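PDB 3NF4: acyl-CoA dehydrogenase from Mycobacterium thermoresistibile, which binds flavin-adenine dinucleotide and probably catalyses the alpha,beta-dehydrogenation of acyl-CoA thioesters to trans-2-enoyl-CoA. Local coordinates for residues E22-T27 with L81-E86; I30-L35 with A88-S93; T47-V52 with L212-T217; Q75-Y80 with R312-G317. All coordinates share one frame; numbering follows the deposited sequence.

Contact 1: residues E22-T27 with L81-E86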
loop_
_atom_site.group_PDB
_atom_site.type_symbol
_atom_site.label_atom_id
_atom_site.label_comp_id
_atom_site.label_asym_id
_atom_site.label_seq_id
_atom_site.Cartn_x
_atom_site.Cartn_y
_atom_site.Cartn_z
ATOM N N GLU A 22 37.693 -6.372 8.010
ATOM C CA GLU A 22 38.663 -5.275 8.045
ATOM C C GLU A 22 38.524 -4.332 6.835
ATOM O O GLU A 22 38.781 -3.132 6.947
ATOM C CB GLU A 22 40.107 -5.815 8.161
ATOM N N LEU A 23 38.121 -4.876 5.690
ATOM C CA LEU A 23 37.903 -4.065 4.484
ATOM C C LEU A 23 36.694 -3.140 4.678
ATOM O O LEU A 23 36.690 -1.992 4.234
ATOM C CB LEU A 23 37.726 -4.952 3.241
ATOM C CG LEU A 23 37.303 -4.271 1.927
ATOM C CD1 LEU A 23 38.418 -3.322 1.417
ATOM C CD2 LEU A 23 36.908 -5.268 0.867
ATOM N N ILE A 24 35.676 -3.648 5.364
ATOM C CA ILE A 24 34.536 -2.821 5.727
ATOM C C ILE A 24 35.013 -1.713 6.662
ATOM O O ILE A 24 34.659 -0.538 6.488
ATOM C CB ILE A 24 33.406 -3.653 6.335
ATOM C CG1 ILE A 24 32.791 -4.579 5.261
ATOM C CG2 ILE A 24 32.360 -2.760 7.021
ATOM C CD1 ILE A 24 31.976 -3.867 4.154
ATOM N N GLU A 25 35.865 -2.096 7.616
ATOM C CA GLU A 25 36.412 -1.167 8.583
ATOM C C GLU A 25 37.224 -0.088 7.900
ATOM O O GLU A 25 37.134 1.083 8.268
ATOM C CB GLU A 25 37.267 -1.912 9.607
ATOM C CG GLU A 25 37.260 -1.269 10.990
ATOM C CD GLU A 25 35.843 -1.024 11.528
ATOM O OE1 GLU A 25 35.084 -2.005 11.729
ATOM O OE2 GLU A 25 35.491 0.161 11.753
ATOM N N LEU A 26 38.017 -0.466 6.906
ATOM C CA LEU A 26 38.764 0.535 6.144
ATOM C C LEU A 26 37.828 1.545 5.422
ATOM O O LEU A 26 38.102 2.756 5.404
ATOM C CB LEU A 26 39.744 -0.134 5.175
ATOM C CG LEU A 26 40.540 0.731 4.185
ATOM C CD1 LEU A 26 41.559 1.623 4.903
ATOM C CD2 LEU A 26 41.246 -0.142 3.145
ATOM N N THR A 27 36.722 1.036 4.865
ATOM C CA THR A 27 35.724 1.859 4.152
ATOM C C THR A 27 35.043 2.891 5.045
ATOM O O THR A 27 34.869 4.028 4.633
ATOM C CB THR A 27 34.631 0.990 3.451
ATOM O OG1 THR A 27 35.260 -0.000 2.624
ATOM C CG2 THR A 27 33.706 1.858 2.599
ATOM N N LEU A 81 29.385 -5.310 -2.752
ATOM C CA LEU A 81 28.119 -4.583 -2.638
ATOM C C LEU A 81 27.909 -3.904 -1.285
ATOM O O LEU A 81 27.295 -2.814 -1.225
ATOM C CB LEU A 81 26.920 -5.484 -2.971
ATOM C CG LEU A 81 26.796 -5.932 -4.434
ATOM C CD1 LEU A 81 25.641 -6.895 -4.646
ATOM C CD2 LEU A 81 26.691 -4.718 -5.376
ATOM N N GLN A 82 28.422 -4.539 -0.217
ATOM C CA GLN A 82 28.292 -4.013 1.152
ATOM C C GLN A 82 29.282 -2.844 1.416
ATOM O O GLN A 82 29.030 -1.972 2.266
ATOM C CB GLN A 82 28.395 -5.151 2.218
ATOM C CG GLN A 82 27.294 -6.245 2.140
ATOM C CD GLN A 82 27.229 -7.201 3.357
ATOM O OE1 GLN A 82 26.871 -6.804 4.477
ATOM N NE2 GLN A 82 27.531 -8.469 3.122
ATOM N N VAL A 83 30.402 -2.817 0.687
ATOM C CA VAL A 83 31.296 -1.646 0.698
ATOM C C VAL A 83 30.617 -0.445 0.016
ATOM O O VAL A 83 30.666 0.700 0.507
ATOM C CB VAL A 83 32.637 -1.917 -0.022
ATOM C CG1 VAL A 83 33.397 -0.598 -0.249
ATOM C CG2 VAL A 83 33.484 -2.924 0.751
ATOM N N LEU A 84 29.994 -0.727 -1.126
ATOM C CA LEU A 84 29.177 0.243 -1.847
ATOM C C LEU A 84 28.053 0.796 -0.948
ATOM O O LEU A 84 27.776 1.995 -0.951
ATOM C CB LEU A 84 28.614 -0.411 -3.110
ATOM C CG LEU A 84 28.179 0.509 -4.260
ATOM C CD1 LEU A 84 29.327 1.482 -4.676
ATOM C CD2 LEU A 84 27.683 -0.302 -5.456
ATOM N N GLU A 85 27.438 -0.068 -0.148
ATOM C CA GLU A 85 26.392 0.371 0.777
ATOM C C GLU A 85 26.903 1.378 1.841
ATOM O O GLU A 85 26.215 2.359 2.167
ATOM C CB GLU A 85 25.716 -0.849 1.437
ATOM C CG GLU A 85 24.382 -0.530 2.071
ATOM C CD GLU A 85 23.974 -1.442 3.224
ATOM O OE1 GLU A 85 23.859 -2.685 3.090
ATOM O OE2 GLU A 85 23.684 -0.885 4.283
ATOM N N GLU A 86 28.100 1.116 2.378
ATOM C CA GLU A 86 28.712 1.958 3.415
ATOM C C GLU A 86 29.054 3.333 2.846
ATOM O O GLU A 86 28.750 4.350 3.465
ATOM C CB GLU A 86 29.965 1.294 4.019
ATOM C CG GLU A 86 29.721 0.048 4.916
ATOM C CD GLU A 86 29.033 0.361 6.253
ATOM O OE1 GLU A 86 28.913 1.553 6.620
ATOM O OE2 GLU A 86 28.599 -0.590 6.949
#

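Contact 2: residues I30-L35 with A88-S93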
loop_
_atom_site.group_PDB
_atom_site.type_symbol
_atom_site.label_atom_id
_atom_site.label_comp_id
_atom_site.label_asym_id
_atom_site.label_seq_id
_atom_site.Cartn_x
_atom_site.Cartn_y
_atom_site.Cartn_z
ATOM N N ILE A 30 37.741 5.869 5.731
ATOM C CA ILE A 30 37.871 6.773 4.568
ATOM C C ILE A 30 36.596 7.625 4.330
ATOM O O ILE A 30 36.685 8.842 4.109
ATOM C CB ILE A 30 38.219 5.984 3.259
ATOM C CG1 ILE A 30 39.285 4.904 3.499
ATOM C CG2 ILE A 30 38.621 6.916 2.131
ATOM C CD1 ILE A 30 40.719 5.422 3.779
ATOM N N ALA A 31 35.420 6.991 4.388
ATOM C CA ALA A 31 34.142 7.687 4.145
ATOM C C ALA A 31 33.843 8.769 5.190
ATOM O O ALA A 31 33.361 9.882 4.842
ATOM C CB ALA A 31 32.990 6.700 4.061
ATOM N N ASP A 32 34.131 8.458 6.460
ATOM C CA ASP A 32 33.936 9.428 7.546
ATOM C C ASP A 32 34.971 10.581 7.535
ATOM O O ASP A 32 34.673 11.680 8.011
ATOM C CB ASP A 32 33.884 8.726 8.918
ATOM C CG ASP A 32 32.511 8.073 9.204
ATOM O OD1 ASP A 32 31.490 8.412 8.530
ATOM O OD2 ASP A 32 32.447 7.215 10.119
ATOM N N LYS A 33 36.159 10.326 6.977
ATOM C CA LYS A 33 37.235 11.323 6.937
ATOM C C LYS A 33 37.207 12.195 5.686
ATOM O O LYS A 33 37.469 13.389 5.749
ATOM C CB LYS A 33 38.612 10.652 7.056
ATOM C CG LYS A 33 39.778 11.616 6.865
ATOM C CD LYS A 33 41.126 10.983 7.162
ATOM C CE LYS A 33 42.223 12.042 7.013
ATOM N NZ LYS A 33 43.593 11.501 7.249
ATOM N N VAL A 34 36.905 11.586 4.550
ATOM C CA VAL A 34 36.976 12.274 3.275
ATOM C C VAL A 34 35.631 12.746 2.744
ATOM O O VAL A 34 35.544 13.875 2.288
ATOM C CB VAL A 34 37.761 11.432 2.239
ATOM C CG1 VAL A 34 37.544 11.916 0.816
ATOM C CG2 VAL A 34 39.248 11.467 2.587
ATOM N N LEU A 35 34.590 11.906 2.816
ATOM C CA LEU A 35 33.260 12.242 2.257
ATOM C C LEU A 35 32.346 13.040 3.183
ATOM O O LEU A 35 31.834 14.068 2.784
ATOM C CB LEU A 35 32.530 10.992 1.763
ATOM C CG LEU A 35 33.323 10.038 0.866
ATOM C CD1 LEU A 35 32.538 8.741 0.621
ATOM C CD2 LEU A 35 33.751 10.717 -0.436
ATOM N N ALA A 88 27.483 4.823 0.189
ATOM C CA ALA A 88 26.228 5.501 -0.129
ATOM C C ALA A 88 25.523 6.103 1.095
ATOM O O ALA A 88 24.707 7.025 0.948
ATOM C CB ALA A 88 25.261 4.531 -0.848
ATOM N N ALA A 89 25.810 5.558 2.281
ATOM C CA ALA A 89 25.326 6.126 3.528
ATOM C C ALA A 89 25.967 7.472 3.896
ATOM O O ALA A 89 25.402 8.208 4.724
ATOM C CB ALA A 89 25.471 5.110 4.683
ATOM N N ARG A 90 27.113 7.813 3.289
ATOM C CA ARG A 90 27.713 9.141 3.461
ATOM C C ARG A 90 27.399 10.072 2.272
ATOM O O ARG A 90 27.034 11.246 2.471
ATOM C CB ARG A 90 29.253 9.070 3.657
ATOM C CG ARG A 90 29.783 8.655 5.060
ATOM C CD ARG A 90 29.356 7.255 5.411
ATOM N NE ARG A 90 30.070 6.761 6.578
ATOM C CZ ARG A 90 30.001 5.515 7.029
ATOM N NH1 ARG A 90 30.700 5.184 8.106
ATOM N NH2 ARG A 90 29.243 4.601 6.417
ATOM N N TRP A 91 27.541 9.567 1.042
ATOM C CA TRP A 91 27.375 10.431 -0.148
ATOM C C TRP A 91 26.805 9.674 -1.328
ATOM O O TRP A 91 27.580 9.047 -2.073
ATOM C CB TRP A 91 28.729 11.037 -0.569
ATOM C CG TRP A 91 28.641 12.313 -1.398
ATOM C CD1 TRP A 91 27.585 12.740 -2.179
ATOM C CD2 TRP A 91 29.674 13.309 -1.551
ATOM N NE1 TRP A 91 27.887 13.950 -2.763
ATOM C CE2 TRP A 91 29.162 14.314 -2.410
ATOM C CE3 TRP A 91 30.972 13.452 -1.037
ATOM C CZ2 TRP A 91 29.905 15.449 -2.761
ATOM C CZ3 TRP A 91 31.716 14.572 -1.390
ATOM C CH2 TRP A 91 31.183 15.560 -2.242
ATOM N N ALA A 92 25.481 9.766 -1.527
ATOM C CA ALA A 92 24.800 8.946 -2.558
ATOM C C ALA A 92 25.317 9.206 -3.971
ATOM O O ALA A 92 25.550 8.267 -4.736
ATOM C CB ALA A 92 23.248 9.131 -2.520
ATOM N N SER A 93 25.485 10.476 -4.321
ATOM C CA SER A 93 25.987 10.838 -5.648
ATOM C C SER A 93 27.356 10.230 -5.986
ATOM O O SER A 93 27.572 9.792 -7.091
ATOM C CB SER A 93 25.997 12.355 -5.821
ATOM O OG SER A 93 26.524 12.677 -7.089
#

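Contact 3: residues T47-V52 with L212-T217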
loop_
_atom_site.group_PDB
_atom_site.type_symbol
_atom_site.label_atom_id
_atom_site.label_comp_id
_atom_site.label_asym_id
_atom_site.label_seq_id
_atom_site.Cartn_x
_atom_site.Cartn_y
_atom_site.Cartn_z
ATOM N N THR A 47 28.739 21.724 -6.769
ATOM C CA THR A 47 30.108 21.727 -7.283
ATOM C C THR A 47 30.758 20.348 -7.228
ATOM O O THR A 47 30.370 19.508 -6.425
ATOM C CB THR A 47 30.999 22.734 -6.517
ATOM O OG1 THR A 47 30.903 22.498 -5.107
ATOM C CG2 THR A 47 30.600 24.216 -6.858
ATOM N N TYR A 48 31.746 20.144 -8.090
ATOM C CA TYR A 48 32.495 18.908 -8.192
ATOM C C TYR A 48 33.489 18.752 -7.025
ATOM O O TYR A 48 34.149 19.731 -6.654
ATOM C CB TYR A 48 33.225 18.856 -9.548
ATOM C CG TYR A 48 33.720 17.477 -9.893
ATOM C CD1 TYR A 48 32.828 16.490 -10.301
ATOM C CD2 TYR A 48 35.075 17.145 -9.787
ATOM C CE1 TYR A 48 33.263 15.211 -10.585
ATOM C CE2 TYR A 48 35.522 15.861 -10.075
ATOM C CZ TYR A 48 34.602 14.904 -10.471
ATOM O OH TYR A 48 34.988 13.633 -10.765
ATOM N N PRO A 49 33.596 17.525 -6.445
ATOM C CA PRO A 49 34.584 17.212 -5.403
ATOM C C PRO A 49 35.980 16.792 -5.938
ATOM O O PRO A 49 36.267 15.601 -6.159
ATOM C CB PRO A 49 33.919 16.065 -4.627
ATOM C CG PRO A 49 33.137 15.336 -5.650
ATOM C CD PRO A 49 32.717 16.364 -6.702
ATOM N N GLU A 50 36.842 17.786 -6.123
ATOM C CA GLU A 50 38.209 17.550 -6.559
ATOM C C GLU A 50 38.971 16.743 -5.512
ATOM O O GLU A 50 38.851 16.998 -4.313
ATOM C CB GLU A 50 38.901 18.887 -6.804
ATOM C CG GLU A 50 39.600 18.983 -8.160
ATOM C CD GLU A 50 38.614 18.916 -9.331
ATOM O OE1 GLU A 50 37.793 19.861 -9.503
ATOM O OE2 GLU A 50 38.672 17.912 -10.083
ATOM N N GLY A 51 39.720 15.747 -5.974
ATOM C CA GLY A 51 40.621 14.981 -5.107
ATOM C C GLY A 51 40.030 13.730 -4.488
ATOM O O GLY A 51 40.767 12.820 -4.081
ATOM N N VAL A 52 38.698 13.692 -4.419
ATOM C CA VAL A 52 37.952 12.622 -3.765
ATOM C C VAL A 52 38.097 11.238 -4.443
ATOM O O VAL A 52 38.396 10.267 -3.779
ATOM C CB VAL A 52 36.468 13.040 -3.571
ATOM C CG1 VAL A 52 35.586 11.845 -3.249
ATOM C CG2 VAL A 52 36.358 14.098 -2.490
ATOM N N LEU A 212 21.028 15.117 -6.086
ATOM C CA LEU A 212 22.185 14.328 -6.564
ATOM C C LEU A 212 23.097 15.189 -7.448
ATOM O O LEU A 212 23.430 14.822 -8.575
ATOM C CB LEU A 212 21.692 13.096 -7.329
ATOM C CG LEU A 212 22.360 11.721 -7.259
ATOM C CD1 LEU A 212 22.049 10.967 -5.930
ATOM C CD2 LEU A 212 21.933 10.857 -8.506
ATOM N N HIS A 213 23.479 16.349 -6.932
ATOM C CA HIS A 213 24.026 17.439 -7.757
ATOM C C HIS A 213 25.520 17.352 -8.072
ATOM O O HIS A 213 25.939 17.856 -9.125
ATOM C CB HIS A 213 23.793 18.797 -7.092
ATOM C CG HIS A 213 22.358 19.106 -6.790
ATOM N ND1 HIS A 213 21.413 19.312 -7.775
ATOM C CD2 HIS A 213 21.723 19.311 -5.614
ATOM C CE1 HIS A 213 20.249 19.601 -7.218
ATOM N NE2 HIS A 213 20.410 19.609 -5.905
ATOM N N ALA A 214 26.315 16.750 -7.174
ATOM C CA ALA A 214 27.773 16.903 -7.190
ATOM C C ALA A 214 28.508 16.389 -8.444
ATOM O O ALA A 214 29.325 17.102 -9.016
ATOM C CB ALA A 214 28.372 16.290 -5.952
ATOM N N VAL A 215 28.265 15.136 -8.814
ATOM C CA VAL A 215 28.818 14.543 -10.022
ATOM C C VAL A 215 27.835 14.938 -11.150
ATOM O O VAL A 215 26.642 14.651 -11.036
ATOM C CB VAL A 215 28.851 12.999 -9.894
ATOM C CG1 VAL A 215 29.356 12.350 -11.161
ATOM C CG2 VAL A 215 29.702 12.552 -8.710
ATOM N N PRO A 216 28.332 15.565 -12.239
ATOM C CA PRO A 216 27.401 16.084 -13.250
ATOM C C PRO A 216 26.828 15.004 -14.189
ATOM O O PRO A 216 27.466 13.985 -14.436
ATOM C CB PRO A 216 28.264 17.086 -14.036
ATOM C CG PRO A 216 29.683 16.539 -13.928
ATOM C CD PRO A 216 29.738 15.632 -12.696
ATOM N N THR A 217 25.631 15.265 -14.707
ATOM C CA THR A 217 24.976 14.446 -15.714
ATOM C C THR A 217 24.829 15.302 -16.991
ATOM O O THR A 217 24.201 16.360 -16.962
ATOM C CB THR A 217 23.565 13.982 -15.184
ATOM O OG1 THR A 217 23.716 13.274 -13.937
ATOM C CG2 THR A 217 22.854 13.080 -16.191
#

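Contact 4: residues Q75-Y80 with R312-G317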
loop_
_atom_site.group_PDB
_atom_site.type_symbol
_atom_site.label_atom_id
_atom_site.label_comp_id
_atom_site.label_asym_id
_atom_site.label_seq_id
_atom_site.Cartn_x
_atom_site.Cartn_y
_atom_site.Cartn_z
ATOM N N GLN A 75 37.421 -9.341 -5.187
ATOM C CA GLN A 75 36.352 -9.534 -4.214
ATOM C C GLN A 75 35.043 -10.116 -4.771
ATOM O O GLN A 75 34.616 -9.774 -5.884
ATOM C CB GLN A 75 36.077 -8.214 -3.486
ATOM C CG GLN A 75 37.295 -7.649 -2.732
ATOM C CD GLN A 75 37.683 -8.483 -1.515
ATOM O OE1 GLN A 75 36.839 -9.122 -0.879
ATOM N NE2 GLN A 75 38.974 -8.469 -1.174
ATOM N N PRO A 76 34.397 -11.011 -4.006
ATOM C CA PRO A 76 33.039 -11.408 -4.404
ATOM C C PRO A 76 32.018 -10.274 -4.172
ATOM O O PRO A 76 32.274 -9.335 -3.406
ATOM C CB PRO A 76 32.739 -12.613 -3.498
ATOM C CG PRO A 76 33.631 -12.419 -2.313
ATOM C CD PRO A 76 34.879 -11.781 -2.842
ATOM N N TYR A 77 30.883 -10.377 -4.849
ATOM C CA TYR A 77 29.799 -9.401 -4.752
ATOM C C TYR A 77 29.213 -9.238 -3.344
ATOM O O TYR A 77 28.895 -8.127 -2.932
ATOM C CB TYR A 77 28.730 -9.679 -5.817
ATOM C CG TYR A 77 28.882 -8.773 -7.031
ATOM C CD1 TYR A 77 30.104 -8.682 -7.730
ATOM C CD2 TYR A 77 27.816 -7.978 -7.466
ATOM C CE1 TYR A 77 30.243 -7.815 -8.852
ATOM C CE2 TYR A 77 27.943 -7.113 -8.582
ATOM C CZ TYR A 77 29.148 -7.038 -9.266
ATOM O OH TYR A 77 29.239 -6.182 -10.349
ATOM N N GLU A 78 29.143 -10.340 -2.602
ATOM C CA GLU A 78 28.743 -10.351 -1.189
ATOM C C GLU A 78 29.585 -9.389 -0.330
ATOM O O GLU A 78 29.102 -8.901 0.697
ATOM C CB GLU A 78 28.784 -11.798 -0.668
ATOM C CG GLU A 78 28.378 -12.058 0.781
ATOM C CD GLU A 78 28.463 -13.567 1.198
ATOM O OE1 GLU A 78 29.255 -14.364 0.627
ATOM O OE2 GLU A 78 27.719 -13.960 2.123
ATOM N N VAL A 79 30.822 -9.094 -0.753
ATOM C CA VAL A 79 31.652 -8.094 -0.073
ATOM C C VAL A 79 31.638 -6.751 -0.822
ATOM O O VAL A 79 31.410 -5.696 -0.207
ATOM C CB VAL A 79 33.142 -8.577 0.180
ATOM C CG1 VAL A 79 33.935 -7.529 0.913
ATOM C CG2 VAL A 79 33.177 -9.844 0.971
ATOM N N TYR A 80 31.863 -6.776 -2.138
ATOM C CA TYR A 80 31.830 -5.531 -2.922
ATOM C C TYR A 80 30.564 -4.685 -2.677
ATOM O O TYR A 80 30.671 -3.488 -2.393
ATOM C CB TYR A 80 32.029 -5.807 -4.424
ATOM C CG TYR A 80 31.618 -4.679 -5.336
ATOM C CD1 TYR A 80 32.197 -3.419 -5.218
ATOM C CD2 TYR A 80 30.655 -4.874 -6.336
ATOM C CE1 TYR A 80 31.826 -2.368 -6.072
ATOM C CE2 TYR A 80 30.272 -3.837 -7.186
ATOM C CZ TYR A 80 30.878 -2.589 -7.054
ATOM O OH TYR A 80 30.534 -1.548 -7.877
ATOM N N ARG A 312 25.038 -13.829 -3.731
ATOM C CA ARG A 312 25.593 -15.161 -3.493
ATOM C C ARG A 312 25.333 -16.115 -4.665
ATOM O O ARG A 312 26.182 -16.963 -4.958
ATOM C CB ARG A 312 25.051 -15.759 -2.202
ATOM C CG ARG A 312 25.425 -15.009 -0.949
ATOM C CD ARG A 312 24.543 -15.468 0.208
ATOM N NE ARG A 312 24.922 -16.779 0.755
ATOM C CZ ARG A 312 24.076 -17.633 1.340
ATOM N NH1 ARG A 312 22.780 -17.343 1.454
ATOM N NH2 ARG A 312 24.527 -18.793 1.809
ATOM N N ARG A 313 24.174 -15.978 -5.325
ATOM C CA ARG A 313 23.898 -16.712 -6.564
ATOM C C ARG A 313 24.907 -16.366 -7.693
ATOM O O ARG A 313 25.390 -17.258 -8.406
ATOM C CB ARG A 313 22.465 -16.476 -7.037
ATOM C CG ARG A 313 21.391 -17.080 -6.141
ATOM C CD ARG A 313 19.972 -16.672 -6.571
ATOM N NE ARG A 313 18.993 -17.000 -5.540
ATOM C CZ ARG A 313 18.414 -18.191 -5.392
ATOM N NH1 ARG A 313 18.709 -19.195 -6.214
ATOM N NH2 ARG A 313 17.547 -18.381 -4.408
ATOM N N ARG A 314 25.221 -15.077 -7.838
ATOM C CA ARG A 314 26.197 -14.613 -8.815
ATOM C C ARG A 314 27.590 -15.127 -8.481
ATOM O O ARG A 314 28.295 -15.661 -9.366
ATOM C CB ARG A 314 26.214 -13.079 -8.909
ATOM C CG ARG A 314 27.373 -12.522 -9.739
ATOM C CD ARG A 314 27.503 -11.017 -9.572
ATOM N NE ARG A 314 28.700 -10.497 -10.230
ATOM C CZ ARG A 314 28.728 -10.003 -11.466
ATOM N NH1 ARG A 314 27.621 -9.949 -12.195
ATOM N NH2 ARG A 314 29.861 -9.553 -11.977
ATOM N N ASP A 315 27.983 -14.965 -7.216
ATOM C CA ASP A 315 29.291 -15.432 -6.753
ATOM C C ASP A 315 29.467 -16.938 -6.993
ATOM O O ASP A 315 30.580 -17.374 -7.275
ATOM C CB ASP A 315 29.540 -15.105 -5.278
ATOM C CG ASP A 315 29.630 -13.603 -4.996
ATOM O OD1 ASP A 315 30.003 -12.804 -5.900
ATOM O OD2 ASP A 315 29.343 -13.226 -3.835
ATOM N N GLN A 316 28.376 -17.706 -6.911
ATOM C CA GLN A 316 28.423 -19.148 -7.181
ATOM C C GLN A 316 28.340 -19.532 -8.661
ATOM O O GLN A 316 28.347 -20.718 -8.989
ATOM C CB GLN A 316 27.336 -19.903 -6.388
ATOM C CG GLN A 316 27.768 -20.356 -5.011
ATOM C CD GLN A 316 26.622 -20.916 -4.189
ATOM O OE1 GLN A 316 25.887 -21.806 -4.635
ATOM N NE2 GLN A 316 26.463 -20.396 -2.971
ATOM N N GLY A 317 28.225 -18.542 -9.541
ATOM C CA GLY A 317 28.089 -18.799 -10.976
ATOM C C GLY A 317 26.753 -19.364 -11.436
ATOM O O GLY A 317 26.696 -20.066 -12.448
HETATM O O HOH W 1 29.588 -15.201 -1.984
#

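Contact 1: residues E22-T27 with L81-E86
I24 and V83 mark the line where two helices run side by side in the same N-to-C sense, the axes of segments 22-27 and 81-86 coming within 9.7 Å at a signed crossing angle of -23°. V83 sits at the middle of the interface, and the first helix meets it with L23 and I24 and, a turn later, T27. I24 and V83 lie alongside, pointing opposite ways: CD1 of I24 meets CG2 of V83 at 3.8 Å and also lies against the backbone of Q82 and V83. L23 crosses V83 at about a right angle, with a looser approach of its CD2 to CG2 of V83 at 4.2 Å. One turn on, T27 turns both branches to the same valine. Its hydroxyl OG1 stands 3.5 Å from CG1 of V83, while its methyl CG2 reaches the CB of E86 at 4.0 Å.

The hydroxyl can face a hydrocarbon because its polar need is met within its own helix. With OG1 anti to the carbonyl carbon (chi1 -53°), T27 bonds back to the L23 carbonyl, OG1 to O 2.9 Å; the backbone N of T27 reaches that oxygen from the opposite face of its plane. E86 offers this interface mainly its aliphatic base, its carboxylate being engaged by R13 and R90. The result is a nearly parallel helix pair with a largely apolar interface, made by helices 18-35 and 77-88 within the all-helical N-terminal domain of the acyl-CoA dehydrogenase fold.

Contact 2: residues I30-L35 with A88-S93
R90 and D32 cross obliquely, their guanidinium and carboxylate planes turned 44° apart, and the salt bridge between them is lopsided. The strong leg runs from NE of R90 to OD1 of D32, 2.9 Å long and fairly straight at 162°. OD1 lies at the guanidinium edge, close to its plane, whereas NE stands well above the carboxylate plane. The second leg, NH1 to OD2 at 3.4 Å, is weak. A bend at chi2 (63°) swings CD of R90 out of an extended course, and the methyl CB of A31 lies over one guanidinium face, 3.9 Å from NE. On the far side of the group, NH2 pairs with E86, so R90 links two acidic side chains.

These residues join the last turns of helix 18-35, where the backbone widens into a pi-type turn at 31-35, to the connection between helices 77-88 and 92-104 in the helical N-terminal domain. W91 is the N-cap residue of the latter helix.

Next to the ion pair the contact becomes apolar. CD2 of L35 approaches CE3 of the W91 indole at 3.9 Å, while CB of L35 rests 4.2 Å from CB of R90. The indole NE1 is hydrogen-bonded to E43, on helix 39-45.

Contact 3: residues T47-V52 with L212-T217
A loop-to-loop seam joins the helical N-terminal domain to the beta domain of the acyl-CoA dehydrogenase fold: Y48 and P49, between helices 39-45 and 52-57, lie against A214 and P216, just ahead of strand 217-228. The chains are nearest at Y48 and A214, whose CA atoms stand 5.2 Å apart. The carbonyl O of A214 lies 3.7 Å from CA of Y48, and the methyl CB of A214 is 3.8 Å from the O of T47. Beyond them CD1 of the Y48 ring meets CD of P216 at 4.0 Å. The same ring carries its own neighbour, CD of P49, over one face and offset toward the rim. P49 in turn reaches CB of A214 with its CD at 4.4 Å.

The polar ends are anchored elsewhere: the phenolic OH of Y48 bonds to H169, and E43 receives the backbone N-H groups of H213 and A214. T217, at the end of the later segment, belongs to the FAD pocket. With no hydrogen bond crossing between the segments, their direct contact rests on van der Waals packing, while polar groups of the two loops find hydrogen-bond partners in residues around them, such as H169 and E43.

Contact 4: residues Q75-Y80 with R312-G317
D315 presents its carboxylate to the first turn of helix 77-88 and takes two backbone N-H groups there. OD1 accepts from the N of Y77 at 2.8 Å, on the syn side, and OD2 accepts from the N of E78 at 3.1 Å through its syn lone pair, in a nearly straight bond (165°). An acidic group at a helix N terminus probably gains from the helix dipole. A water donates to both OD2 of D315 and OE1 of E78 and probably eases the repulsion between the two carboxylates.

Further out, the R314 chain, extended from CG to NE, brings its guanidinium over the ring of Y77. NE sits over the ring centre, and CZ lies 3.9 Å from the centroid in a cation-pi contact, the two planes tilted 34°. CD adds a CH-pi contact at 3.8 Å from the same centroid, and Y80 backs the opposite ring face. CB of P76, the N-cap residue, packs on OD2 of D315 at 3.5 Å.

G317 closes helix 289-315 with a Schellman motif; the contact sets this C-terminal end against the start of helix 77-88. Helix 247-274 flanks Y77, and another subunit of the tetramer packs on R312 and R313.

How the contacts relate
From the N terminus, helix 18-35 enters contact 1 with residues 22-27 and contact 2 with residues 30-35, each closing a loop of some fifty residues onto helix 77-88 or the turn that follows it. Residues 47-52 start contact 3, whose loop of 159 residues ends in the middle domain; residues 75-80 start contact 4, whose 231-residue loop reaches the C-terminal domain. Every pair of contacts crosses along the chain, and none nests. Contacts 1 and 4 meet where L23 packs on V79, and contacts 2 and 3 where W91 packs on A214 and P49. The N-terminal helices are thereby tied to both other domains, contacts 3 and 4 lying on opposite sides of the chain's centre.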